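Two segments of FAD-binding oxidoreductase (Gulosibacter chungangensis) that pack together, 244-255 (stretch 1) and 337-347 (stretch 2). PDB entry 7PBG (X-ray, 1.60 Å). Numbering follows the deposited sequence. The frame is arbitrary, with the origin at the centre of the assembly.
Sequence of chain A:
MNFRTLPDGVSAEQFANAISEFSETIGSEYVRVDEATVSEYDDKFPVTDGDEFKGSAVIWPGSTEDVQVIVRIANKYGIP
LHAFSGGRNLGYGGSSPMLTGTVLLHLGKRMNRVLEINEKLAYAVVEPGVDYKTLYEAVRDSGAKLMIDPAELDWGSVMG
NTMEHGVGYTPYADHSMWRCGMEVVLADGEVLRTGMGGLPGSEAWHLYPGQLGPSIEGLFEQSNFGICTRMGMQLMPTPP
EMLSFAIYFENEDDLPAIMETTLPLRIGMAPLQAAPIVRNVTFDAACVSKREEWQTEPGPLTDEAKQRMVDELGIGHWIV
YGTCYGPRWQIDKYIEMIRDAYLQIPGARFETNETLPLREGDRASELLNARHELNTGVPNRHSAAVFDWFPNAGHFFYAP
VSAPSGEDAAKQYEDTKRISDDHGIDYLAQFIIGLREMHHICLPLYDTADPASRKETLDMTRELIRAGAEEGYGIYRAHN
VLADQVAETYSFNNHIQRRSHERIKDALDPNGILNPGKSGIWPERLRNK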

# COMPACT_ATOMS: atom_id res chain seq x y z
N SER A 244 -24.80 0.04 13.69
CA SER A 244 -24.76 -1.14 12.80
C SER A 244 -26.14 -1.51 12.31
O SER A 244 -27.17 -1.12 12.89
CB SER A 244 -24.11 -2.31 13.46
OG SER A 244 -22.79 -2.04 13.76
N PHE A 245 -26.16 -2.26 11.22
CA PHE A 245 -27.41 -2.69 10.61
C PHE A 245 -27.27 -4.10 10.06
O PHE A 245 -26.16 -4.60 9.74
CB PHE A 245 -27.80 -1.70 9.54
CG PHE A 245 -26.78 -1.46 8.48
CD1 PHE A 245 -26.70 -2.27 7.35
CD2 PHE A 245 -25.91 -0.40 8.58
CE1 PHE A 245 -25.77 -1.98 6.37
CE2 PHE A 245 -24.97 -0.12 7.60
CZ PHE A 245 -24.92 -0.92 6.49
N ALA A 246 -28.44 -4.73 9.96
CA ALA A 246 -28.62 -6.05 9.34
C ALA A 246 -29.70 -5.86 8.30
O ALA A 246 -30.73 -5.17 8.57
CB ALA A 246 -29.01 -7.09 10.35
N ILE A 247 -29.50 -6.41 7.13
CA ILE A 247 -30.50 -6.36 6.04
C ILE A 247 -30.77 -7.78 5.59
O ILE A 247 -29.83 -8.45 5.21
CB ILE A 247 -30.07 -5.46 4.86
CG1 ILE A 247 -29.26 -4.25 5.33
CG2 ILE A 247 -31.32 -5.07 4.12
CD1 ILE A 247 -28.87 -3.34 4.23
N TYR A 248 -32.01 -8.21 5.73
CA TYR A 248 -32.39 -9.61 5.47
C TYR A 248 -33.09 -9.69 4.12
O TYR A 248 -34.06 -8.95 3.88
CB TYR A 248 -33.31 -10.12 6.56
CG TYR A 248 -32.75 -9.88 7.93
CD1 TYR A 248 -31.67 -10.61 8.40
CD2 TYR A 248 -33.30 -8.94 8.77
CE1 TYR A 248 -31.15 -10.41 9.66
CE2 TYR A 248 -32.81 -8.73 10.04
CZ TYR A 248 -31.74 -9.48 10.49
OH TYR A 248 -31.28 -9.27 11.75
N PHE A 249 -32.68 -10.66 3.31
CA PHE A 249 -33.29 -10.86 1.97
C PHE A 249 -33.92 -12.24 1.97
O PHE A 249 -33.29 -13.23 2.42
CB PHE A 249 -32.21 -10.65 0.91
CG PHE A 249 -31.64 -9.27 0.96
CD1 PHE A 249 -32.26 -8.23 0.31
CD2 PHE A 249 -30.55 -8.98 1.79
CE1 PHE A 249 -31.77 -6.95 0.41
CE2 PHE A 249 -30.03 -7.70 1.86
CZ PHE A 249 -30.65 -6.68 1.18
N GLU A 250 -35.15 -12.31 1.46
CA GLU A 250 -36.01 -13.50 1.62
C GLU A 250 -35.64 -14.59 0.61
O GLU A 250 -36.21 -15.69 0.70
CB GLU A 250 -37.48 -13.04 1.53
CG GLU A 250 -37.92 -12.73 0.13
CD GLU A 250 -39.41 -12.42 -0.02
OE1 GLU A 250 -40.07 -12.30 1.01
OE2 GLU A 250 -39.85 -12.24 -1.16
N ASN A 251 -34.90 -14.26 -0.46
CA ASN A 251 -34.72 -15.22 -1.57
C ASN A 251 -33.23 -15.52 -1.76
O ASN A 251 -32.43 -14.57 -1.81
CB ASN A 251 -35.36 -14.66 -2.84
CG ASN A 251 -35.71 -15.72 -3.85
OD1 ASN A 251 -34.92 -16.61 -4.19
ND2 ASN A 251 -36.95 -15.66 -4.32
N GLU A 252 -32.89 -16.78 -2.00
CA GLU A 252 -31.51 -17.12 -2.41
C GLU A 252 -31.15 -16.34 -3.67
O GLU A 252 -29.95 -16.10 -3.90
CB GLU A 252 -31.33 -18.59 -2.73
CG GLU A 252 -31.11 -19.41 -1.50
CD GLU A 252 -30.59 -20.80 -1.78
OE1 GLU A 252 -30.01 -21.01 -2.85
OE2 GLU A 252 -30.75 -21.66 -0.88
N ASP A 253 -32.14 -16.10 -4.52
CA ASP A 253 -31.88 -15.47 -5.84
C ASP A 253 -31.77 -13.95 -5.69
O ASP A 253 -31.57 -13.30 -6.70
CB ASP A 253 -32.98 -15.80 -6.83
CG ASP A 253 -33.00 -17.26 -7.25
OD1 ASP A 253 -31.91 -17.90 -7.26
OD2 ASP A 253 -34.10 -17.71 -7.59
N ASP A 254 -31.77 -13.40 -4.48
CA ASP A 254 -31.60 -11.94 -4.30
C ASP A 254 -30.12 -11.54 -4.37
O ASP A 254 -29.83 -10.34 -4.44
CB ASP A 254 -32.06 -11.49 -2.93
N LEU A 255 -29.18 -12.49 -4.43
CA LEU A 255 -27.75 -12.13 -4.37
C LEU A 255 -27.36 -11.17 -5.49
O LEU A 255 -26.65 -10.20 -5.20
CB LEU A 255 -26.89 -13.39 -4.36
CG LEU A 255 -25.39 -13.16 -4.31
CD1 LEU A 255 -24.95 -12.52 -2.99
CD2 LEU A 255 -24.65 -14.48 -4.51
N MET A 337 -29.91 6.51 3.30
CA MET A 337 -29.51 6.14 1.90
C MET A 337 -29.44 4.62 1.74
O MET A 337 -29.91 4.07 0.75
CB MET A 337 -28.13 6.70 1.55
CG MET A 337 -28.11 8.22 1.47
SD MET A 337 -26.40 8.76 1.27
CE MET A 337 -26.57 10.51 1.59
N ILE A 338 -28.83 3.95 2.70
CA ILE A 338 -28.62 2.48 2.64
C ILE A 338 -29.99 1.82 2.72
O ILE A 338 -30.27 0.93 1.91
CB ILE A 338 -27.68 2.08 3.80
CG1 ILE A 338 -26.26 2.60 3.57
CG2 ILE A 338 -27.73 0.58 4.03
CD1 ILE A 338 -25.41 2.55 4.84
N ARG A 339 -30.78 2.12 3.76
CA ARG A 339 -32.12 1.51 3.93
C ARG A 339 -32.91 1.71 2.63
O ARG A 339 -33.52 0.73 2.11
CB ARG A 339 -32.81 2.19 5.12
CG ARG A 339 -34.03 1.47 5.67
CD ARG A 339 -34.72 2.35 6.70
NE ARG A 339 -35.84 1.62 7.26
CZ ARG A 339 -37.10 1.66 6.82
NH1 ARG A 339 -37.45 2.41 5.79
NH2 ARG A 339 -38.01 0.91 7.41
N ASP A 340 -32.94 2.93 2.11
CA ASP A 340 -33.78 3.25 0.92
C ASP A 340 -33.34 2.42 -0.27
O ASP A 340 -34.22 1.96 -1.05
CB ASP A 340 -33.72 4.72 0.55
CG ASP A 340 -34.51 5.62 1.48
OD1 ASP A 340 -34.41 6.84 1.27
OD2 ASP A 340 -35.18 5.11 2.40
N ALA A 341 -32.04 2.19 -0.40
CA ALA A 341 -31.48 1.42 -1.53
C ALA A 341 -31.90 -0.06 -1.46
O ALA A 341 -32.45 -0.59 -2.44
CB ALA A 341 -29.97 1.55 -1.61
N TYR A 342 -31.64 -0.72 -0.34
CA TYR A 342 -31.77 -2.17 -0.21
C TYR A 342 -33.24 -2.56 -0.07
O TYR A 342 -33.61 -3.68 -0.46
CB TYR A 342 -30.91 -2.65 0.95
CG TYR A 342 -29.43 -2.69 0.68
CD1 TYR A 342 -28.90 -3.70 -0.10
CD2 TYR A 342 -28.58 -1.75 1.24
CE1 TYR A 342 -27.53 -3.80 -0.32
CE2 TYR A 342 -27.21 -1.83 1.05
CZ TYR A 342 -26.69 -2.88 0.30
OH TYR A 342 -25.35 -2.86 0.21
N LEU A 343 -34.07 -1.67 0.46
CA LEU A 343 -35.49 -2.01 0.71
C LEU A 343 -36.27 -1.97 -0.60
O LEU A 343 -37.41 -2.46 -0.57
CB LEU A 343 -36.15 -1.12 1.76
CG LEU A 343 -35.77 -1.35 3.23
CD1 LEU A 343 -36.66 -0.50 4.10
CD2 LEU A 343 -35.84 -2.78 3.66
N GLN A 344 -35.67 -1.51 -1.70
CA GLN A 344 -36.30 -1.67 -3.04
C GLN A 344 -36.24 -3.12 -3.52
O GLN A 344 -36.91 -3.42 -4.53
CB GLN A 344 -35.69 -0.75 -4.07
CG GLN A 344 -35.94 0.71 -3.79
CD GLN A 344 -35.75 1.47 -5.07
OE1 GLN A 344 -34.68 1.40 -5.64
NE2 GLN A 344 -36.79 2.17 -5.53
N ILE A 345 -35.43 -3.97 -2.90
CA ILE A 345 -35.46 -5.43 -3.19
C ILE A 345 -36.67 -6.01 -2.51
O ILE A 345 -36.77 -5.97 -1.29
CB ILE A 345 -34.15 -6.10 -2.80
CG1 ILE A 345 -33.00 -5.43 -3.55
CG2 ILE A 345 -34.22 -7.61 -3.04
CD1 ILE A 345 -31.60 -5.93 -3.17
N PRO A 346 -37.63 -6.58 -3.28
CA PRO A 346 -38.86 -7.06 -2.67
C PRO A 346 -38.60 -8.02 -1.51
O PRO A 346 -37.76 -8.92 -1.60
CB PRO A 346 -39.61 -7.75 -3.81
CG PRO A 346 -39.08 -7.05 -5.07
CD PRO A 346 -37.63 -6.69 -4.75
N GLY A 347 -39.29 -7.80 -0.42
CA GLY A 347 -39.18 -8.68 0.76
C GLY A 347 -38.05 -8.33 1.71
O GLY A 347 -38.03 -8.93 2.81
O HOH W 1 -36.48 -10.25 4.65
O HOH W 2 -35.59 -9.99 -0.20

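The centre of this contact is apolar. Strand 244-249 runs almost parallel to helix 337-342, with 4° between their directions and a closest approach of 10.5 Å between their axes. That gap is filled by side chains. On the strand, Phe-245 and Ile-247 point toward the helix, while Ala-246 between them lies out of reach. On the helix, Ile-338 and Tyr-342 point back. They are one turn apart, joined by the backbone hydrogen bond from Tyr-342 N to Ile-338 O (3.1 Å), so both face the strand.

Ile-247 packs against both of these residues. Ile-247 CD1 lies 3.4 Å from Tyr-342 CD2, a tight apolar approach, and 4.1 Å from Ile-338 CG2. Ile-338 also meets Phe-245: its CD1 is 3.9 Å from Phe-245 CZ, and its CG2 sits over one face of the phenyl ring. Tyr-342 buries its ring here, yet its hydroxyl is hydrogen-bonded elsewhere in the structure, so the polar end is satisfied.

Phe-249 carries the apolar layer on from Tyr-342 to Ile-345. Its CA-to-CB bond points sideways, but the ring end comes nearer. Phe-249 CZ is 3.7 Å from Tyr-342 CD1, and Phe-249 CE1 is 3.7 Å from Ile-345 CD1. Both approaches to the ring are oblique. Of the residues in stretch 1, Phe-249 has the largest area covered by stretch 2.

Ile-345 closes a type I turn that begins at Tyr-342, and its side chain points toward stretch 1. The turn carries a hydrogen bond from Ile-345 N to Tyr-342 O (3.1 Å). Ile-345 CG2 also lies 4.4 Å from Asp-254 CB, a looser contact. The carboxylate of Asp-254 is not modelled, so its part cannot be judged.

At the polar edge no direct hydrogen bond joins the two stretches among the modelled atoms. Two waters do the bridging. Water 1 donates to Tyr-248 O (2.9 Å from the water O) and to Gly-347 O (2.7 Å from the water O). It links two carbonyls that cannot bond to each other, since both are acceptors. Water 2 accepts from Glu-250 N (2.9 Å to the water O) and donates to Pro-346 O (2.8 Å from the water O).

Glu-250 lies close against Gly-347, with Glu-250 OE1 3.7 Å from Gly-347 CA. An ideal CB on Gly-347 would fall 2.4 Å from Glu-250 CD, a clash. The backbone angles of Gly-347, 86/-9, call for glycine in any case.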